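Local structure of trans-isoprenyl diphosphate synthase (3OYR) at the pyrophosphate 2- site. The protein catalyses the stepwise addition of isopentenyl diphosphate to an allylic diphosphate, probably making all-trans-octaprenyl diphosphate, the precursor of the isoprenoid quinone side chain. Sequence-based numbering; all coordinates share one arbitrary frame.

The pyrophosphate 2- site. Residues 64, 66-69, 98. With POP (pyrophosphate 2-), chain B.
Pyrophosphate, itself poorly ordered, lies at the N-terminal end of helix 68-79, opposite His98 of helix 87-103. Charge pairing centres on Arg69, whose guanidinium can donate and carry positive charge at once. CG stands anti to the carbonyl carbon (chi1 -69°) and the chain bends at chi2, bringing NH1 to the bridging oxygen O of POP in a 2.9 Å hydrogen bond close to the guanidinium plane. The same NH1 makes a longer salt bridge to O4 on the P2 phosphate, 3.6 Å away. A water also links the backbone N of Arg69 (3.0 Å) to POP O4.

Weaker polar contacts come from Leu68 N, which points almost straight at O4 from the helix start, where the helix dipole would probably help hold negative charge, and from His98 NE2 toward O5. An imidazole suits this place because it can offer NE2-H to the phosphate while its CE1 lies 3.3 Å above the centre of the Arg69 guanidinium, probably steadying that group. An alanine in place of Arg69 would probably weaken the hold on the bridge and O4 and leave the imidazole less well supported.

Lys66, poorly ordered, runs extended beside the P2 phosphate, CD 3.5 Å from POP O6; its charge would probably strengthen the positive field. Gly64, without a side chain, lets its backbone come near. In this prenyltransferase family such a basic pocket holds the diphosphate of isopentenyl diphosphate; pyrophosphate, left from turnover or from purification or crystallisation, probably stands in for it.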
# COMPACT_ATOMS: atom_id res chain seq x y z
N GLY A 64 0.63 21.18 6.23
CA GLY A 64 0.82 21.23 4.78
C GLY A 64 0.22 22.52 4.28
O GLY A 64 0.74 23.16 3.35
N LYS A 66 -1.84 24.14 2.29
CA LYS A 66 -2.45 24.52 1.00
C LYS A 66 -3.68 23.69 0.55
O LYS A 66 -4.68 24.27 0.13
CB LYS A 66 -1.38 24.59 -0.11
CG LYS A 66 -0.20 25.51 0.23
CD LYS A 66 0.84 25.59 -0.88
CE LYS A 66 2.06 26.37 -0.40
NZ LYS A 66 2.94 26.80 -1.53
N ARG A 67 -3.57 22.36 0.64
CA ARG A 67 -4.63 21.40 0.26
C ARG A 67 -5.10 21.48 -1.20
O ARG A 67 -6.31 21.41 -1.47
CB ARG A 67 -5.85 21.51 1.19
CG ARG A 67 -5.58 21.36 2.66
CD ARG A 67 -5.47 19.91 3.05
NE ARG A 67 -6.06 19.66 4.36
CZ ARG A 67 -5.43 19.80 5.52
NH1 ARG A 67 -4.16 20.20 5.56
NH2 ARG A 67 -6.07 19.54 6.65
N LEU A 68 -4.16 21.62 -2.13
CA LEU A 68 -4.46 21.86 -3.54
C LEU A 68 -5.22 20.71 -4.19
O LEU A 68 -6.21 20.91 -4.89
CB LEU A 68 -3.19 22.14 -4.35
CG LEU A 68 -2.68 23.59 -4.33
CD1 LEU A 68 -1.32 23.69 -5.00
CD2 LEU A 68 -3.68 24.51 -5.00
N ARG A 69 -4.74 19.50 -3.93
CA ARG A 69 -5.34 18.32 -4.51
C ARG A 69 -6.82 18.11 -4.14
O ARG A 69 -7.62 17.90 -5.03
CB ARG A 69 -4.46 17.10 -4.29
CG ARG A 69 -3.20 17.17 -5.09
CD ARG A 69 -2.11 16.50 -4.36
NE ARG A 69 -0.83 16.63 -5.05
CZ ARG A 69 0.08 17.56 -4.77
NH1 ARG A 69 -0.16 18.47 -3.83
NH2 ARG A 69 1.23 17.58 -5.43
N HIS A 98 -2.41 11.41 -1.35
CA HIS A 98 -1.30 12.35 -1.49
C HIS A 98 -0.33 12.20 -0.31
O HIS A 98 0.88 12.10 -0.51
CB HIS A 98 -1.84 13.78 -1.60
CG HIS A 98 -0.79 14.84 -1.49
ND1 HIS A 98 0.34 14.85 -2.28
CD2 HIS A 98 -0.72 15.94 -0.71
CE1 HIS A 98 1.08 15.90 -1.96
NE2 HIS A 98 0.46 16.58 -1.01
P1 POP B . 2.98 20.02 -2.27
O1 POP B . 3.50 20.14 -3.69
O2 POP B . 3.24 18.61 -1.79
O3 POP B . 3.73 21.00 -1.39
O POP B . 1.40 20.36 -2.25
P2 POP B . 0.56 20.81 -0.94
O4 POP B . -0.91 20.93 -1.28
O5 POP B . 0.72 19.79 0.17
O6 POP B . 1.07 22.16 -0.47
O HOH W 1 -2.77 18.68 -1.75